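Local coordinates for 4-hydroxy-tetrahydrodipicolinate synthase (Thermotoga maritima, PDB 1O5K), which probably catalyses the condensation of pyruvate with aspartate beta-semialdehyde to 4-hydroxy-tetrahydrodipicolinate, a step of lysine biosynthesis by the diaminopimelate pathway, at residues G54-E58 and N263-K268; P24-L30 and I277-R282; G16-V22 and V217-N223. Residues are numbered along the deposited sequence.

Contact 1. Residues G54-E58 and N263-K268; sequences GTTGE and NPIPVK
A tight turn after strand 49-52 meets the start of helix 265-273, with T56 and P264 nearest each other (CA to CA 5.1 Å). T55 and T56 have helical backbone angles, and E58 N bonds to T55 O (3.0 Å) before E58 turns to positive phi (57/40). On the other side, N263 comes first, extended (-68/139) with a t side chain; its OD1 lies 2.9 Å from T56 OG1. T56 OG1 is hydrogen-bonded to the pyruvate-lysine adduct at position 173. A cis peptide bond leads into P264, the N-cap of the helix. Its CB points at the turn, and the ring is wedged there: CG is 3.3 Å from T56 O and 3.9 Å from E58 CG. K268 N to P264 O (3.1 Å) closes the first helical turn, on which V267 CG1 lies 4.2 Å from T56 CG2. K268 NZ forms a salt bridge with E58 OE1 at 2.7 Å, both side chains m at chi1 and t at chi2. The buried charges thus neutralise each other, and salt bridge and proline ring join the helix start to the turn holding T55, predicted to relay protons, and T56, predicted to bind pyruvate, next to the adduct.

Contact 2. Residues P24-L30 and I277-R282; sequences PFKNGEL and IENELR
A tight beta hairpin, strands 25-26 and 29-30 joined by a type I' turn from K26 to E29, packs against the irregular, largely extended segment 277-282. Within the hairpin K26 N reaches E29 O (2.8 Å) and E29 N reaches K26 O (2.9 Å); N27 (51/33) and G28 (75/-1) take the positive phi of the turn. The nearest CA pairs are P24 with I277, F25 with E280, K26 with E278 and G28 with R282, 5.8 to 7.0 Å apart. Direct hydrogen bonds meet at the turn: the E280 carboxylate receives N27 N at OE2 (2.7 Å) and G28 N at OE1 (2.8 Å), and R282 NH2 donates to G28 O (2.7 Å). Two waters bridge F25 to 278-280. Water 1 accepts from F25 N (3.0 Å) and lies 2.9 Å from both E278 O and E280 O; water 2 joins F25 O to E278 N, 2.8 Å from each. Charge adds a long salt bridge, K26 NZ to E278 OE2 at 3.9 Å, while R282 NH2 is also paired with E66. In the cation-pi stack the R282 guanidinium, on an m, t, t side chain, lies flat on the ring of F25 (m), centres 4.1 Å apart and planes at 12°. Apolar contact is made by P24 CB and I277 CG2 (3.8 Å). Carboxylate and arginine thus bind the two amides and the carbonyl of a beta hairpin that follows the first strand of this TIM barrel.

Contact 3. Residues G16-V22 and V217-N223; sequences GVGTAIV and VISVVSN
This is the closing seam of a TIM barrel: the first strand, 16-20, pairs in parallel with the last, 216-219, in the buried core. The strand axes approach to 4.4 Å and cross at -29°. V17 lies opposite V217, G18 opposite I218 and T19 opposite S219 (CA to CA 5.1, 4.6 and 4.9 Å). The ladder runs V217 N to G16 O (2.9 Å), G18 N to V217 O (2.9 Å), S219 N to G18 O (2.8 Å) and A20 N to S219 O (2.8 Å). V17, T19, V217 and S219 point to one face, where V17 CG2 meets V217 CG1 (3.9 Å); I218, predicted to bind pyruvate, points to the other, its CG2 4.1 Å from A20 CB. Past S219 the chain coils onward with helical angles. S219 OG, bonded to D203, accepts S222 N (2.9 Å), an ST motif; S222 OG (chi1 p) donates to T19 OG1 (2.6 Å). N223 (m) continues the seam with its amide, ND2 to A20 O (2.9 Å) and OD1 from V22 N (3.3 Å). Strand 49-52 bonds the other edge of strand 16-20; helix 226-237 covers V17, V217 and S219, while helices 32-44 and 265-273 both receive V22 and N223.

In the fold
Contact 3 closes the barrel by joining its first and last parallel strands near the centre of the chain; contact 1 sits about 11 Å from it, centre to centre, at the pyruvate site, and contact 2 a further 12 Å from contact 1, farther from the chain's centre. Along the chain the order is 16-22, 24-30, 54-58, then 217-223, 263-268 and 277-282, so contact 1 nests inside contact 2 and both cross contact 3. Contacts 1 and 3 touch through T56 with A20 and V220, and V267 with V22. K268 and E58 pass from contact 1 into contact 2 by probable hydrogen bonds to E280 O and R282 N. A continuous path of contacts thus runs from barrel seam through catalytic pocket to the hairpin.

Contact 1. Residues G54-E58 and N263-K268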
ATOM      1  N   GLY A  54     -16.983  -6.080 -21.597  1.00 25.02           N
ATOM      2  CA  GLY A  54     -15.913  -5.949 -20.600  1.00 29.98           C
ATOM      3  C   GLY A  54     -16.626  -5.455 -19.345  1.00 30.13           C
ATOM      4  O   GLY A  54     -17.878  -5.416 -19.263  1.00 29.17           O
ATOM      5  N   THR A  55     -15.812  -5.055 -18.377  1.00 30.42           N
ATOM      6  CA  THR A  55     -16.285  -4.499 -17.106  1.00 30.33           C
ATOM      7  C   THR A  55     -17.158  -3.316 -17.326  1.00 25.48           C
ATOM      8  O   THR A  55     -18.176  -3.125 -16.655  1.00 27.29           O
ATOM      9  CB  THR A  55     -15.063  -4.019 -16.223  1.00 34.48           C
ATOM     10  OG1 THR A  55     -13.849  -4.690 -16.617  1.00 46.55           O
ATOM     11  CG2 THR A  55     -15.247  -4.526 -14.848  1.00 41.91           C
ATOM     12  N   THR A  56     -16.728  -2.464 -18.246  1.00 25.99           N
ATOM     13  CA  THR A  56     -17.482  -1.240 -18.573  1.00 26.54           C
ATOM     14  C   THR A  56     -18.866  -1.566 -19.130  1.00 27.65           C
ATOM     15  O   THR A  56     -19.765  -0.790 -19.009  1.00 27.25           O
ATOM     16  CB  THR A  56     -16.701  -0.389 -19.568  1.00 26.27           C
ATOM     17  OG1 THR A  56     -15.399  -0.099 -19.042  1.00 26.28           O
ATOM     18  CG2 THR A  56     -17.345   1.001 -19.795  1.00 27.27           C
ATOM     19  N   GLY A  57     -19.018  -2.729 -19.764  1.00 25.53           N
ATOM     20  CA  GLY A  57     -20.324  -3.167 -20.243  1.00 24.97           C
ATOM     21  C   GLY A  57     -21.062  -4.090 -19.280  1.00 25.74           C
ATOM     22  O   GLY A  57     -21.956  -4.859 -19.678  1.00 25.72           O
ATOM     23  N   GLU A  58     -20.676  -4.081 -18.010  1.00 24.94           N
ATOM     24  CA  GLU A  58     -21.412  -4.831 -16.959  1.00 25.19           C
ATOM     25  C   GLU A  58     -21.529  -6.315 -17.255  1.00 25.31           C
ATOM     26  O   GLU A  58     -22.540  -6.946 -16.938  1.00 26.32           O
ATOM     27  CB  GLU A  58     -22.769  -4.200 -16.656  1.00 25.23           C
ATOM     28  CG  GLU A  58     -22.585  -2.907 -15.900  1.00 24.52           C
ATOM     29  CD  GLU A  58     -23.835  -2.097 -15.753  1.00 33.46           C
ATOM     30  OE1 GLU A  58     -23.991  -1.142 -16.569  1.00 30.25           O
ATOM     31  OE2 GLU A  58     -24.633  -2.418 -14.828  1.00 29.79           O
ATOM     32  N   ASN A 263     -16.289   2.494 -12.220  1.00 24.39           N
ATOM     33  CA  ASN A 263     -16.714   2.438 -13.612  1.00 24.75           C
ATOM     34  C   ASN A 263     -17.529   1.148 -13.769  1.00 26.01           C
ATOM     35  O   ASN A 263     -17.084   0.102 -13.272  1.00 25.18           O
ATOM     36  CB  ASN A 263     -15.442   2.348 -14.477  1.00 26.72           C
ATOM     37  CG  ASN A 263     -15.709   2.001 -15.888  1.00 26.34           C
ATOM     38  OD1 ASN A 263     -15.199   0.985 -16.385  1.00 29.61           O
ATOM     39  ND2 ASN A 263     -16.417   2.860 -16.594  1.00 20.04           N
ATOM     40  N   PRO A 264     -18.650   1.141 -14.495  1.00 23.70           N
ATOM     41  CA  PRO A 264     -19.181   2.263 -15.299  1.00 23.64           C
ATOM     42  C   PRO A 264     -20.259   3.170 -14.687  1.00 24.08           C
ATOM     43  O   PRO A 264     -21.082   3.719 -15.441  1.00 22.10           O
ATOM     44  CB  PRO A 264     -19.770   1.540 -16.479  1.00 23.34           C
ATOM     45  CG  PRO A 264     -20.325   0.267 -15.883  1.00 28.60           C
ATOM     46  CD  PRO A 264     -19.387  -0.109 -14.752  1.00 25.07           C
ATOM     47  N   ILE A 265     -20.280   3.340 -13.368  1.00 22.83           N
ATOM     48  CA  ILE A 265     -21.249   4.216 -12.778  1.00 23.76           C
ATOM     49  C   ILE A 265     -21.140   5.644 -13.333  1.00 23.56           C
ATOM     50  O   ILE A 265     -22.167   6.187 -13.824  1.00 22.87           O
ATOM     51  CB  ILE A 265     -21.229   4.155 -11.245  1.00 20.85           C
ATOM     52  CG1 ILE A 265     -21.775   2.812 -10.787  1.00 23.39           C
ATOM     53  CG2 ILE A 265     -22.034   5.242 -10.655  1.00 23.21           C
ATOM     54  CD1 ILE A 265     -21.489   2.536  -9.344  1.00 22.31           C
ATOM     55  N   PRO A 266     -19.965   6.278 -13.292  1.00 26.12           N
ATOM     56  CA  PRO A 266     -19.854   7.650 -13.858  1.00 24.81           C
ATOM     57  C   PRO A 266     -20.084   7.758 -15.355  1.00 25.77           C
ATOM     58  O   PRO A 266     -20.850   8.632 -15.798  1.00 23.85           O
ATOM     59  CB  PRO A 266     -18.409   8.045 -13.513  1.00 24.53           C
ATOM     60  CG  PRO A 266     -18.121   7.191 -12.261  1.00 26.63           C
ATOM     61  CD  PRO A 266     -18.659   5.873 -12.708  1.00 25.83           C
ATOM     62  N   VAL A 267     -19.517   6.833 -16.112  1.00 21.32           N
ATOM     63  CA  VAL A 267     -19.661   6.931 -17.598  1.00 23.46           C
ATOM     64  C   VAL A 267     -21.138   6.793 -18.054  1.00 24.17           C
ATOM     65  O   VAL A 267     -21.601   7.532 -18.964  1.00 22.61           O
ATOM     66  CB  VAL A 267     -18.682   5.992 -18.331  1.00 22.97           C
ATOM     67  CG1 VAL A 267     -19.090   4.535 -18.229  1.00 23.48           C
ATOM     68  CG2 VAL A 267     -18.563   6.401 -19.804  1.00 25.70           C
ATOM     69  N   LYS A 268     -21.919   5.960 -17.372  1.00 22.93           N
ATOM     70  CA  LYS A 268     -23.341   5.865 -17.690  1.00 25.14           C
ATOM     71  C   LYS A 268     -24.052   7.168 -17.341  1.00 27.01           C
ATOM     72  O   LYS A 268     -24.880   7.608 -18.105  1.00 24.42           O
ATOM     73  CB  LYS A 268     -24.019   4.647 -17.053  1.00 25.95           C
ATOM     74  CG  LYS A 268     -23.708   3.345 -17.782  1.00 26.98           C
ATOM     75  CD  LYS A 268     -24.539   2.182 -17.305  1.00 27.34           C
ATOM     76  CE  LYS A 268     -24.946   1.307 -18.447  1.00 29.56           C
ATOM     77  NZ  LYS A 268     -25.772   0.157 -18.080  1.00 26.22           N
TER

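Contact 2. Residues P24-L30 and I277-R282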
ATOM      1  N   PRO A  24     -26.263  -0.420 -22.465  1.00 24.52           N
ATOM      2  CA  PRO A  24     -27.411   0.320 -21.983  1.00 25.19           C
ATOM      3  C   PRO A  24     -28.582  -0.559 -21.607  1.00 22.25           C
ATOM      4  O   PRO A  24     -28.821  -1.599 -22.236  1.00 22.97           O
ATOM      5  CB  PRO A  24     -27.787   1.217 -23.171  1.00 26.03           C
ATOM      6  CG  PRO A  24     -26.604   1.147 -24.092  1.00 26.75           C
ATOM      7  CD  PRO A  24     -26.013  -0.177 -23.885  1.00 27.24           C
ATOM      8  N   PHE A  25     -29.290  -0.134 -20.566  1.00 20.05           N
ATOM      9  CA  PHE A  25     -30.487  -0.759 -20.107  1.00 22.03           C
ATOM     10  C   PHE A  25     -31.597   0.240 -20.049  1.00 25.45           C
ATOM     11  O   PHE A  25     -31.366   1.440 -19.824  1.00 25.07           O
ATOM     12  CB  PHE A  25     -30.334  -1.334 -18.685  1.00 23.59           C
ATOM     13  CG  PHE A  25     -29.165  -2.311 -18.522  1.00 25.08           C
ATOM     14  CD1 PHE A  25     -28.126  -2.050 -17.620  1.00 25.78           C
ATOM     15  CD2 PHE A  25     -29.109  -3.484 -19.263  1.00 26.21           C
ATOM     16  CE1 PHE A  25     -27.075  -2.933 -17.467  1.00 25.69           C
ATOM     17  CE2 PHE A  25     -28.045  -4.345 -19.122  1.00 23.94           C
ATOM     18  CZ  PHE A  25     -27.045  -4.103 -18.239  1.00 22.09           C
ATOM     19  N   LYS A  26     -32.803  -0.262 -20.250  1.00 21.85           N
ATOM     20  CA  LYS A  26     -34.039   0.515 -20.008  1.00 21.32           C
ATOM     21  C   LYS A  26     -35.041  -0.382 -19.299  1.00 24.32           C
ATOM     22  O   LYS A  26     -35.270  -1.506 -19.747  1.00 22.44           O
ATOM     23  CB  LYS A  26     -34.623   0.985 -21.306  1.00 26.32           C
ATOM     24  CG  LYS A  26     -35.867   1.857 -21.094  1.00 28.84           C
ATOM     25  CD  LYS A  26     -36.050   2.832 -22.236  1.00 41.42           C
ATOM     26  CE  LYS A  26     -37.370   3.571 -22.086  1.00 51.27           C
ATOM     27  NZ  LYS A  26     -37.617   4.423 -23.286  1.00 61.03           N
ATOM     28  N   ASN A  27     -35.633   0.075 -18.199  1.00 22.65           N
ATOM     29  CA  ASN A  27     -36.481  -0.782 -17.383  1.00 23.16           C
ATOM     30  C   ASN A  27     -35.782  -2.108 -17.012  1.00 23.74           C
ATOM     31  O   ASN A  27     -36.429  -3.150 -16.937  1.00 25.25           O
ATOM     32  CB  ASN A  27     -37.823  -1.078 -18.096  1.00 25.88           C
ATOM     33  CG  ASN A  27     -38.693   0.145 -18.276  1.00 26.45           C
ATOM     34  OD1 ASN A  27     -38.677   1.033 -17.436  1.00 25.92           O
ATOM     35  ND2 ASN A  27     -39.525   0.163 -19.347  1.00 27.27           N
ATOM     36  N   GLY A  28     -34.464  -2.048 -16.845  1.00 25.36           N
ATOM     37  CA  GLY A  28     -33.660  -3.199 -16.506  1.00 26.91           C
ATOM     38  C   GLY A  28     -33.405  -4.169 -17.632  1.00 27.79           C
ATOM     39  O   GLY A  28     -32.642  -5.102 -17.443  1.00 33.52           O
ATOM     40  N   GLU A  29     -33.952  -3.899 -18.810  1.00 25.46           N
ATOM     41  CA  GLU A  29     -33.721  -4.731 -20.005  1.00 26.51           C
ATOM     42  C   GLU A  29     -32.639  -4.138 -20.915  1.00 26.11           C
ATOM     43  O   GLU A  29     -32.419  -2.948 -20.902  1.00 27.43           O
ATOM     44  CB  GLU A  29     -35.042  -4.839 -20.745  1.00 24.68           C
ATOM     45  CG  GLU A  29     -36.145  -5.436 -19.880  1.00 23.70           C
ATOM     46  CD  GLU A  29     -35.792  -6.859 -19.454  1.00 39.59           C
ATOM     47  OE1 GLU A  29     -35.923  -7.191 -18.249  1.00 40.18           O
ATOM     48  OE2 GLU A  29     -35.312  -7.630 -20.325  1.00 34.48           O
ATOM     49  N   LEU A  30     -31.973  -4.959 -21.717  1.00 24.68           N
ATOM     50  CA  LEU A  30     -31.089  -4.427 -22.743  1.00 25.12           C
ATOM     51  C   LEU A  30     -31.817  -3.396 -23.607  1.00 26.92           C
ATOM     52  O   LEU A  30     -32.982  -3.588 -24.006  1.00 26.43           O
ATOM     53  CB  LEU A  30     -30.642  -5.484 -23.723  1.00 29.00           C
ATOM     54  CG  LEU A  30     -29.665  -6.540 -23.404  1.00 33.78           C
ATOM     55  CD1 LEU A  30     -29.457  -7.312 -24.731  1.00 36.11           C
ATOM     56  CD2 LEU A  30     -28.357  -5.947 -22.898  1.00 35.55           C
ATOM     57  N   ILE A 277     -28.306   7.393 -23.380  1.00 23.60           N
ATOM     58  CA  ILE A 277     -28.840   6.216 -22.671  1.00 24.51           C
ATOM     59  C   ILE A 277     -29.620   6.683 -21.446  1.00 24.48           C
ATOM     60  O   ILE A 277     -29.524   7.861 -21.049  1.00 21.82           O
ATOM     61  CB  ILE A 277     -27.710   5.267 -22.250  1.00 24.22           C
ATOM     62  CG1 ILE A 277     -26.866   5.867 -21.111  1.00 25.13           C
ATOM     63  CG2 ILE A 277     -26.842   4.905 -23.403  1.00 22.75           C
ATOM     64  CD1 ILE A 277     -25.895   4.812 -20.468  1.00 26.87           C
ATOM     65  N   GLU A 278     -30.402   5.772 -20.876  1.00 26.33           N
ATOM     66  CA  GLU A 278     -30.967   5.954 -19.555  1.00 25.85           C
ATOM     67  C   GLU A 278     -29.872   5.646 -18.555  1.00 25.90           C
ATOM     68  O   GLU A 278     -28.917   4.917 -18.858  1.00 23.75           O
ATOM     69  CB  GLU A 278     -32.120   5.000 -19.281  1.00 26.39           C
ATOM     70  CG  GLU A 278     -33.229   4.999 -20.303  1.00 27.83           C
ATOM     71  CD  GLU A 278     -34.088   6.243 -20.249  1.00 35.00           C
ATOM     72  OE1 GLU A 278     -33.887   7.120 -19.386  1.00 37.85           O
ATOM     73  OE2 GLU A 278     -34.955   6.349 -21.125  1.00 50.07           O
ATOM     74  N   ASN A 279     -29.961   6.272 -17.389  1.00 22.56           N
ATOM     75  CA  ASN A 279     -28.946   6.133 -16.363  1.00 23.57           C
ATOM     76  C   ASN A 279     -29.324   4.928 -15.468  1.00 25.87           C
ATOM     77  O   ASN A 279     -29.771   5.104 -14.342  1.00 24.24           O
ATOM     78  CB  ASN A 279     -28.831   7.423 -15.582  1.00 26.92           C
ATOM     79  CG  ASN A 279     -27.709   7.414 -14.578  1.00 26.97           C
ATOM     80  OD1 ASN A 279     -27.697   8.182 -13.613  1.00 34.50           O
ATOM     81  ND2 ASN A 279     -26.794   6.568 -14.779  1.00 23.35           N
ATOM     82  N   GLU A 280     -29.209   3.715 -16.029  1.00 24.29           N
ATOM     83  CA  GLU A 280     -29.674   2.502 -15.337  1.00 24.58           C
ATOM     84  C   GLU A 280     -28.513   1.537 -15.312  1.00 22.48           C
ATOM     85  O   GLU A 280     -27.814   1.382 -16.324  1.00 24.23           O
ATOM     86  CB  GLU A 280     -30.817   1.824 -16.082  1.00 25.51           C
ATOM     87  CG  GLU A 280     -32.157   2.499 -16.015  1.00 34.37           C
ATOM     88  CD  GLU A 280     -33.263   1.570 -16.463  1.00 35.26           C
ATOM     89  OE1 GLU A 280     -33.164   0.319 -16.278  1.00 35.45           O
ATOM     90  OE2 GLU A 280     -34.225   2.095 -17.003  1.00 29.77           O
ATOM     91  N   LEU A 281     -28.343   0.877 -14.165  1.00 24.52           N
ATOM     92  CA  LEU A 281     -27.327  -0.136 -13.989  1.00 25.01           C
ATOM     93  C   LEU A 281     -27.998  -1.332 -13.352  1.00 25.42           C
ATOM     94  O   LEU A 281     -29.115  -1.245 -12.879  1.00 27.00           O
ATOM     95  CB  LEU A 281     -26.203   0.352 -13.066  1.00 25.39           C
ATOM     96  CG  LEU A 281     -25.402   1.504 -13.710  1.00 26.14           C
ATOM     97  CD1 LEU A 281     -25.776   2.848 -13.205  1.00 30.52           C
ATOM     98  CD2 LEU A 281     -23.905   1.275 -13.664  1.00 30.68           C
ATOM     99  N   ARG A 282     -27.331  -2.470 -13.378  1.00 22.01           N
ATOM    100  CA  ARG A 282     -27.884  -3.607 -12.635  1.00 23.43           C
ATOM    101  C   ARG A 282     -27.141  -3.862 -11.296  1.00 21.87           C
ATOM    102  O   ARG A 282     -25.874  -3.754 -11.224  1.00 24.72           O
ATOM    103  CB  ARG A 282     -27.781  -4.834 -13.500  1.00 25.49           C
ATOM    104  CG  ARG A 282     -28.762  -4.807 -14.629  1.00 26.24           C
ATOM    105  CD  ARG A 282     -28.699  -6.032 -15.488  1.00 28.97           C
ATOM    106  NE  ARG A 282     -29.694  -5.986 -16.558  1.00 22.10           N
ATOM    107  CZ  ARG A 282     -29.773  -6.882 -17.531  1.00 28.58           C
ATOM    108  NH1 ARG A 282     -28.937  -7.919 -17.569  1.00 27.21           N
ATOM    109  NH2 ARG A 282     -30.712  -6.764 -18.443  1.00 27.36           N
TER
HETATM  110  O   HOH W   1     -28.113   2.156 -19.065  1.00 17.21           O
HETATM  111  O   HOH W   2     -30.534   3.134 -21.934  1.00 20.41           O

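Contact 3. Residues G16-V22 and V217-N223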
ATOM      1  N   GLY A  16      -4.415   2.116 -31.769  1.00 25.45           N
ATOM      2  CA  GLY A  16      -5.199   3.286 -31.454  1.00 28.51           C
ATOM      3  C   GLY A  16      -6.221   2.956 -30.395  1.00 26.02           C
ATOM      4  O   GLY A  16      -5.866   2.355 -29.395  1.00 25.34           O
ATOM      5  N   VAL A  17      -7.489   3.334 -30.639  1.00 24.65           N
ATOM      6  CA  VAL A  17      -8.514   3.332 -29.588  1.00 23.96           C
ATOM      7  C   VAL A  17      -9.546   2.248 -29.862  1.00 24.16           C
ATOM      8  O   VAL A  17     -10.118   2.195 -30.968  1.00 25.52           O
ATOM      9  CB  VAL A  17      -9.252   4.672 -29.515  1.00 24.62           C
ATOM     10  CG1 VAL A  17     -10.340   4.594 -28.435  1.00 25.83           C
ATOM     11  CG2 VAL A  17      -8.271   5.764 -29.214  1.00 27.22           C
ATOM     12  N   GLY A  18      -9.728   1.383 -28.873  1.00 25.40           N
ATOM     13  CA  GLY A  18     -10.786   0.397 -28.820  1.00 23.99           C
ATOM     14  C   GLY A  18     -11.692   0.777 -27.667  1.00 25.27           C
ATOM     15  O   GLY A  18     -11.242   0.864 -26.539  1.00 27.08           O
ATOM     16  N   THR A  19     -12.956   1.082 -27.965  1.00 25.49           N
ATOM     17  CA  THR A  19     -13.889   1.516 -26.907  1.00 24.60           C
ATOM     18  C   THR A  19     -14.456   0.353 -26.134  1.00 23.46           C
ATOM     19  O   THR A  19     -14.999  -0.526 -26.714  1.00 25.19           O
ATOM     20  CB  THR A  19     -15.008   2.302 -27.510  1.00 25.38           C
ATOM     21  OG1 THR A  19     -14.459   3.539 -28.061  1.00 24.66           O
ATOM     22  CG2 THR A  19     -16.027   2.758 -26.470  1.00 29.17           C
ATOM     23  N   ALA A  20     -14.327   0.393 -24.811  1.00 23.85           N
ATOM     24  CA  ALA A  20     -14.952  -0.610 -23.941  1.00 24.89           C
ATOM     25  C   ALA A  20     -16.357  -0.067 -23.716  1.00 24.14           C
ATOM     26  O   ALA A  20     -16.611   0.743 -22.835  1.00 24.98           O
ATOM     27  CB  ALA A  20     -14.195  -0.745 -22.654  1.00 27.38           C
ATOM     28  N   ILE A  21     -17.266  -0.510 -24.552  1.00 24.09           N
ATOM     29  CA  ILE A  21     -18.572   0.166 -24.693  1.00 24.72           C
ATOM     30  C   ILE A  21     -19.511  -0.313 -23.583  1.00 25.45           C
ATOM     31  O   ILE A  21     -19.448  -1.471 -23.159  1.00 22.30           O
ATOM     32  CB  ILE A  21     -19.137  -0.044 -26.103  1.00 22.87           C
ATOM     33  CG1 ILE A  21     -20.296   0.937 -26.353  1.00 24.61           C
ATOM     34  CG2 ILE A  21     -19.550  -1.519 -26.345  1.00 24.47           C
ATOM     35  CD1 ILE A  21     -20.722   1.068 -27.788  1.00 27.65           C
ATOM     36  N   VAL A  22     -20.279   0.630 -23.030  1.00 24.97           N
ATOM     37  CA  VAL A  22     -21.336   0.307 -22.064  1.00 25.48           C
ATOM     38  C   VAL A  22     -22.464  -0.540 -22.689  1.00 22.54           C
ATOM     39  O   VAL A  22     -22.617  -0.616 -23.896  1.00 23.87           O
ATOM     40  CB  VAL A  22     -21.975   1.561 -21.419  1.00 26.20           C
ATOM     41  CG1 VAL A  22     -20.953   2.467 -20.717  1.00 25.39           C
ATOM     42  CG2 VAL A  22     -22.754   2.348 -22.460  1.00 27.27           C
ATOM     43  N   VAL A 217      -5.069   2.053 -26.629  1.00 22.48           N
ATOM     44  CA  VAL A 217      -5.885   1.996 -25.433  1.00 22.98           C
ATOM     45  C   VAL A 217      -7.219   1.314 -25.662  1.00 23.52           C
ATOM     46  O   VAL A 217      -7.825   1.463 -26.707  1.00 24.00           O
ATOM     47  CB  VAL A 217      -6.136   3.400 -24.814  1.00 22.44           C
ATOM     48  CG1 VAL A 217      -6.772   4.351 -25.853  1.00 24.97           C
ATOM     49  CG2 VAL A 217      -6.978   3.350 -23.508  1.00 23.68           C
ATOM     50  N   ILE A 218      -7.609   0.490 -24.688  1.00 21.35           N
ATOM     51  CA  ILE A 218      -8.960  -0.025 -24.616  1.00 23.79           C
ATOM     52  C   ILE A 218      -9.627   0.852 -23.534  1.00 23.85           C
ATOM     53  O   ILE A 218      -9.317   0.757 -22.337  1.00 25.20           O
ATOM     54  CB  ILE A 218      -9.025  -1.520 -24.345  1.00 22.98           C
ATOM     55  CG1 ILE A 218      -8.463  -2.289 -25.565  1.00 26.80           C
ATOM     56  CG2 ILE A 218     -10.508  -1.890 -24.058  1.00 25.53           C
ATOM     57  CD1 ILE A 218      -8.191  -3.801 -25.310  1.00 23.75           C
ATOM     58  N   SER A 219     -10.456   1.777 -24.036  1.00 25.07           N
ATOM     59  CA  SER A 219     -10.842   3.002 -23.342  1.00 26.21           C
ATOM     60  C   SER A 219     -12.232   2.998 -22.765  1.00 24.98           C
ATOM     61  O   SER A 219     -13.163   2.513 -23.352  1.00 27.25           O
ATOM     62  CB  SER A 219     -10.767   4.167 -24.345  1.00 25.30           C
ATOM     63  OG  SER A 219     -11.089   5.412 -23.750  1.00 25.73           O
ATOM     64  N   VAL A 220     -12.357   3.658 -21.630  1.00 24.07           N
ATOM     65  CA  VAL A 220     -13.692   4.011 -21.062  1.00 20.98           C
ATOM     66  C   VAL A 220     -14.108   5.421 -21.551  1.00 22.77           C
ATOM     67  O   VAL A 220     -15.249   5.681 -21.979  1.00 24.10           O
ATOM     68  CB  VAL A 220     -13.590   3.997 -19.582  1.00 23.17           C
ATOM     69  CG1 VAL A 220     -14.842   4.593 -18.914  1.00 27.68           C
ATOM     70  CG2 VAL A 220     -13.360   2.539 -19.069  1.00 26.14           C
ATOM     71  N   VAL A 221     -13.164   6.350 -21.471  1.00 24.94           N
ATOM     72  CA  VAL A 221     -13.400   7.740 -21.864  1.00 26.52           C
ATOM     73  C   VAL A 221     -13.907   7.892 -23.286  1.00 25.47           C
ATOM     74  O   VAL A 221     -14.669   8.820 -23.570  1.00 24.12           O
ATOM     75  CB  VAL A 221     -12.094   8.632 -21.689  1.00 30.31           C
ATOM     76  CG1 VAL A 221     -12.385  10.028 -22.144  1.00 36.28           C
ATOM     77  CG2 VAL A 221     -11.616   8.692 -20.225  1.00 33.83           C
ATOM     78  N   SER A 222     -13.436   7.051 -24.212  1.00 23.36           N
ATOM     79  CA  SER A 222     -13.923   7.119 -25.554  1.00 23.45           C
ATOM     80  C   SER A 222     -15.425   6.883 -25.723  1.00 25.74           C
ATOM     81  O   SER A 222     -15.961   7.194 -26.793  1.00 25.40           O
ATOM     82  CB  SER A 222     -13.172   6.144 -26.465  1.00 24.02           C
ATOM     83  OG  SER A 222     -13.320   4.787 -26.049  1.00 24.16           O
ATOM     84  N   ASN A 223     -16.120   6.334 -24.712  1.00 24.35           N
ATOM     85  CA  ASN A 223     -17.580   6.282 -24.796  1.00 24.12           C
ATOM     86  C   ASN A 223     -18.178   7.668 -25.003  1.00 24.68           C
ATOM     87  O   ASN A 223     -19.155   7.832 -25.733  1.00 25.97           O
ATOM     88  CB  ASN A 223     -18.169   5.689 -23.527  1.00 24.96           C
ATOM     89  CG  ASN A 223     -18.156   4.160 -23.512  1.00 25.74           C
ATOM     90  OD1 ASN A 223     -19.092   3.507 -24.016  1.00 24.43           O
ATOM     91  ND2 ASN A 223     -17.120   3.578 -22.876  1.00 24.69           N
TER